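Local atomic coordinates of putative Transcriptional Regulator (Rhodococcus sp., PDB entry 2IA2), a protein that probably acts as an IclR-family transcriptional regulator, binding DNA through a helix-turn-helix domain and sensing small effector molecules through a GAF-like C-terminal domain. Residues S112-I115 and D120-Y123; L143-T148 and V153-L158. All blocks are in the same frame, centred on the assembly; numbering follows the deposited sequence.

Contact 1. Residues S112-I115 and D120-Y123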
loop_
_atom_site.group_PDB
_atom_site.type_symbol
_atom_site.label_atom_id
_atom_site.label_comp_id
_atom_site.label_asym_id
_atom_site.label_seq_id
_atom_site.Cartn_x
_atom_site.Cartn_y
_atom_site.Cartn_z
ATOM N N SER A 112 -20.628 -5.777 6.406
ATOM C CA SER A 112 -19.765 -4.983 7.239
ATOM C C SER A 112 -18.399 -5.602 7.310
ATOM O O SER A 112 -18.220 -6.839 7.035
ATOM C CB SER A 112 -20.278 -4.970 8.675
ATOM O OG SER A 112 -21.635 -4.526 8.728
ATOM N N VAL A 113 -17.442 -4.792 7.782
ATOM C CA VAL A 113 -16.129 -5.349 8.130
ATOM C C VAL A 113 -15.849 -4.907 9.552
ATOM O O VAL A 113 -16.122 -3.770 9.901
ATOM C CB VAL A 113 -15.014 -4.897 7.115
ATOM C CG1 VAL A 113 -13.598 -5.145 7.678
ATOM C CG2 VAL A 113 -15.160 -5.620 5.792
ATOM N N SER A 114 -15.267 -5.788 10.369
ATOM C CA SER A 114 -14.866 -5.378 11.730
ATOM C C SER A 114 -13.494 -5.904 12.072
ATOM O O SER A 114 -12.933 -6.768 11.375
ATOM C CB SER A 114 -15.860 -5.891 12.793
ATOM O OG SER A 114 -15.871 -7.315 12.746
ATOM N N ILE A 115 -12.936 -5.348 13.146
ATOM C CA ILE A 115 -11.671 -5.819 13.661
ATOM C C ILE A 115 -11.862 -6.092 15.140
ATOM O O ILE A 115 -12.865 -5.671 15.704
ATOM C CB ILE A 115 -10.551 -4.761 13.426
ATOM C CG1 ILE A 115 -10.892 -3.462 14.180
ATOM C CG2 ILE A 115 -10.329 -4.578 11.908
ATOM C CD1 ILE A 115 -9.801 -2.479 14.246
ATOM N N ASP A 120 -14.187 -7.204 22.339
ATOM C CA ASP A 120 -15.247 -6.678 21.486
ATOM C C ASP A 120 -14.780 -6.653 20.069
ATOM O O ASP A 120 -13.629 -6.628 19.839
ATOM C CB ASP A 120 -15.537 -5.215 21.835
ATOM C CG ASP A 120 -16.154 -5.046 23.196
ATOM O OD1 ASP A 120 -17.064 -5.822 23.545
ATOM O OD2 ASP A 120 -15.711 -4.129 23.914
ATOM N N ILE A 121 -15.696 -6.619 19.122
ATOM C CA ILE A 121 -15.378 -6.313 17.712
ATOM C C ILE A 121 -15.768 -4.876 17.578
ATOM O O ILE A 121 -16.635 -4.394 18.353
ATOM C CB ILE A 121 -16.186 -7.192 16.706
ATOM C CG1 ILE A 121 -17.725 -6.921 16.805
ATOM C CG2 ILE A 121 -15.859 -8.683 16.923
ATOM C CD1 ILE A 121 -18.621 -7.702 15.695
ATOM N N VAL A 122 -15.135 -4.198 16.630
ATOM C CA VAL A 122 -15.399 -2.765 16.348
ATOM C C VAL A 122 -15.702 -2.695 14.866
ATOM O O VAL A 122 -14.907 -3.181 14.042
ATOM C CB VAL A 122 -14.166 -1.817 16.550
ATOM C CG1 VAL A 122 -14.587 -0.330 16.373
ATOM C CG2 VAL A 122 -13.561 -1.978 17.907
ATOM N N TYR A 123 -16.844 -2.115 14.522
ATOM C CA TYR A 123 -17.197 -1.954 13.116
ATOM C C TYR A 123 -16.330 -0.899 12.465
ATOM O O TYR A 123 -16.280 0.227 12.943
ATOM C CB TYR A 123 -18.648 -1.530 12.972
ATOM C CG TYR A 123 -19.590 -2.709 13.092
ATOM C CD1 TYR A 123 -19.763 -3.361 14.319
ATOM C CD2 TYR A 123 -20.266 -3.195 11.968
ATOM C CE1 TYR A 123 -20.630 -4.467 14.444
ATOM C CE2 TYR A 123 -21.156 -4.286 12.076
ATOM C CZ TYR A 123 -21.313 -4.911 13.319
ATOM O OH TYR A 123 -22.136 -5.987 13.411
#
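Ile115 and Val122 are joined by two backbone hydrogen bonds, Ile115 N to Val122 O at 3.1 Å and Val122 N to Ile115 O at 2.9 Å, which makes them a hydrogen-bonded antiparallel pair. The second bond runs almost straight off its carbonyl, at a C=O...N angle of 167°. Ile115 O also takes a weaker C-H...O approach from CA of Ile121 at 3.3 Å. Beside this pair, Ser114 and Tyr123 form a non-hydrogen-bonded pair with CA atoms 4.4 Å apart. CB of Ser114 presses on Val122 O at 3.1 Å, while its OG, lodged between backbone N and carbonyl carbon, faces CB and CD1 of Ile121 and is buried with no polar partner in the model. The ring of Tyr123 passes its paired Ser114 and reaches diagonally to Ser112: with CG anti to the carbonyl carbon (chi1 -81°), the CE2 edge meets Ser112, whose OG lies in the ring plane 3.4 Å from CE2, with Ser112 CB alongside. Were this ring cut back to the methyl of an alanine, Ser112 would probably lose the edge it lies against and a gap would be likely to open toward Met150 and Leu143. On the opposite face of the sheet, CG1 of Ile115 and CB of Val122 make a looser apolar contact at 4.4 Å. The short segments cross at 134°, a marked twist for the two arms of a beta hairpin. These arms, strands 110-117 and 120-127, lie inside the six-stranded antiparallel sheet of the IclR C-terminal domain: Ser112 and Ser114 bond onward to strand 223-232, and strand 142-144 flanks strand 120-127. Helix 149-156 covers Ser114, Ile121 and Tyr123 through Met150 and Leu154, whereas helix 92-107 meets Val113 and Ile115 on the other face.

Contact 2. Residues L143-T148 and V153-L158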
loop_
_atom_site.group_PDB
_atom_site.type_symbol
_atom_site.label_atom_id
_atom_site.label_comp_id
_atom_site.label_asym_id
_atom_site.label_seq_id
_atom_site.Cartn_x
_atom_site.Cartn_y
_atom_site.Cartn_z
ATOM N N LEU A 143 -19.425 -4.568 19.805
ATOM C CA LEU A 143 -20.325 -5.630 20.213
ATOM C C LEU A 143 -19.430 -6.725 20.820
ATOM O O LEU A 143 -18.248 -6.822 20.470
ATOM C CB LEU A 143 -21.116 -6.156 19.013
ATOM C CG LEU A 143 -22.197 -5.253 18.385
ATOM C CD1 LEU A 143 -22.801 -5.962 17.228
ATOM C CD2 LEU A 143 -23.319 -4.980 19.399
ATOM N N PRO A 144 -19.964 -7.526 21.765
ATOM C CA PRO A 144 -19.100 -8.603 22.302
ATOM C C PRO A 144 -18.700 -9.630 21.238
ATOM O O PRO A 144 -19.528 -10.060 20.481
ATOM C CB PRO A 144 -19.952 -9.221 23.416
ATOM C CG PRO A 144 -21.407 -8.816 23.094
ATOM C CD PRO A 144 -21.292 -7.463 22.429
ATOM N N ALA A 145 -17.417 -9.986 21.172
ATOM C CA ALA A 145 -16.917 -10.921 20.178
ATOM C C ALA A 145 -17.600 -12.291 20.208
ATOM O O ALA A 145 -17.881 -12.888 19.134
ATOM C CB ALA A 145 -15.368 -11.057 20.295
ATOM N N TYR A 146 -17.863 -12.802 21.421
ATOM C CA TYR A 146 -18.466 -14.150 21.617
ATOM C C TYR A 146 -19.860 -14.343 21.039
ATOM O O TYR A 146 -20.291 -15.478 20.846
ATOM C CB TYR A 146 -18.495 -14.568 23.103
ATOM C CG TYR A 146 -19.635 -14.004 23.929
ATOM C CD1 TYR A 146 -20.835 -14.701 24.060
ATOM C CD2 TYR A 146 -19.503 -12.775 24.586
ATOM C CE1 TYR A 146 -21.898 -14.183 24.837
ATOM C CE2 TYR A 146 -20.526 -12.241 25.361
ATOM C CZ TYR A 146 -21.723 -12.959 25.492
ATOM O OH TYR A 146 -22.745 -12.457 26.262
ATOM N N ALA A 147 -20.582 -13.253 20.809
ATOM C CA ALA A 147 -21.978 -13.338 20.423
ATOM C C ALA A 147 -22.245 -12.829 19.004
ATOM O O ALA A 147 -23.404 -12.649 18.615
ATOM C CB ALA A 147 -22.885 -12.595 21.476
ATOM N N THR A 148 -21.175 -12.636 18.222
ATOM C CA THR A 148 -21.294 -12.176 16.835
ATOM C C THR A 148 -20.546 -13.140 15.929
ATOM O O THR A 148 -19.608 -13.814 16.391
ATOM C CB THR A 148 -20.677 -10.765 16.683
ATOM O OG1 THR A 148 -19.321 -10.849 17.080
ATOM C CG2 THR A 148 -21.403 -9.761 17.557
ATOM N N VAL A 153 -15.204 -15.481 14.268
ATOM C CA VAL A 153 -14.162 -15.491 13.243
ATOM C C VAL A 153 -12.854 -14.888 13.763
ATOM O O VAL A 153 -11.748 -15.438 13.525
ATOM C CB VAL A 153 -14.651 -14.752 11.944
ATOM C CG1 VAL A 153 -13.497 -14.463 10.990
ATOM C CG2 VAL A 153 -15.706 -15.603 11.222
ATOM N N LEU A 154 -12.942 -13.729 14.418
ATOM C CA LEU A 154 -11.732 -13.045 14.907
ATOM C C LEU A 154 -11.075 -13.845 16.033
ATOM O O LEU A 154 -9.833 -13.989 16.039
ATOM C CB LEU A 154 -12.035 -11.567 15.348
ATOM C CG LEU A 154 -12.340 -10.662 14.127
ATOM C CD1 LEU A 154 -13.100 -9.424 14.546
ATOM C CD2 LEU A 154 -11.042 -10.270 13.375
ATOM N N LEU A 155 -11.893 -14.353 16.965
ATOM C CA LEU A 155 -11.400 -15.208 18.038
ATOM C C LEU A 155 -10.710 -16.501 17.544
ATOM O O LEU A 155 -9.698 -16.928 18.126
ATOM C CB LEU A 155 -12.524 -15.560 18.990
ATOM C CG LEU A 155 -13.160 -14.385 19.732
ATOM C CD1 LEU A 155 -14.392 -14.869 20.533
ATOM C CD2 LEU A 155 -12.144 -13.702 20.629
ATOM N N ALA A 156 -11.235 -17.108 16.472
ATOM C CA ALA A 156 -10.622 -18.290 15.882
ATOM C C ALA A 156 -9.221 -17.969 15.365
ATOM O O ALA A 156 -8.366 -18.870 15.241
ATOM C CB ALA A 156 -11.514 -18.858 14.791
ATOM N N GLY A 157 -8.963 -16.691 15.101
ATOM C CA GLY A 157 -7.680 -16.247 14.585
ATOM C C GLY A 157 -6.644 -16.035 15.665
ATOM O O GLY A 157 -5.500 -15.925 15.366
ATOM N N LEU A 158 -7.029 -15.995 16.936
ATOM C CA LEU A 158 -6.049 -15.788 18.007
ATOM C C LEU A 158 -5.035 -16.937 18.156
ATOM O O LEU A 158 -5.374 -18.062 17.860
ATOM C CB LEU A 158 -6.775 -15.610 19.351
ATOM C CG LEU A 158 -7.529 -14.271 19.446
ATOM C CD1 LEU A 158 -8.253 -14.209 20.749
ATOM C CD2 LEU A 158 -6.561 -13.073 19.248
#
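Ala145 and Leu155 bring a single 3-10 turn and the helical residues 153-156 together with their CA atoms 7.3 Å apart, a gap spanned mainly by the methyl of Ala145 and the branched end of Leu155. The methyl of Ala145 points at Leu155 and meets the fork of its side chain: CB lies 3.9 Å from CD1, with CG and CD2 of Leu155 scarcely farther off. Leu155 holds CG anti to its carbonyl carbon (chi1 -63°), which directs the branched end across to the turn, where CD1 also comes within 4.1 Å of Tyr146 N. The contact is small and apolar, but buried. The CB of Tyr146 sets off away from 153-158. Its ring carries CB of Ala147 over one face, 3.8 Å above the plane and offset toward the rim, and its OH is held by Gln173 N. Thr148 closes the turn as N-cap of helix 149-156: its OG1 accepts from Gly151 N, while the carbonyl of Tyr146 receives Arg152 NE, a second tie between turn and helix. On the turn side the same OG1 has the carbonyl oxygens of Pro144 and Ala145 as weak, undecided candidates for its proton. The pair thus joins the end of strand 142-144 to the helix that directly follows it, helix 149-156. Leu116 of strand 110-117 backs Ala145, Ile190 of helix 183-196 packs on Leu155, and Leu186 of that same helix touches Tyr146.

Overall arrangement
Contacts 1 and 2 follow one another in the chain, their centres about 9 Å apart, within the IclR C-terminal domain. Strand 142-144, outermost in the sheet within this chain, leads into contact 2 and is neighbour to strand 120-127 of contact 1; Ile121 N and Leu143 O, 2.9 Å apart, probably form a hydrogen bond between them. Helix 149-156 then returns over the hairpin, placing Leu154 CD1 3.6 Å from Ile115 C, while Ile121 CD1 packs at 3.5 Å against OG1 of the N-cap Thr148. The helix is thus packed on one face of the sheet in this GAF-like domain, which in relatives binds effectors; whether either contact borders such a pocket here is not established.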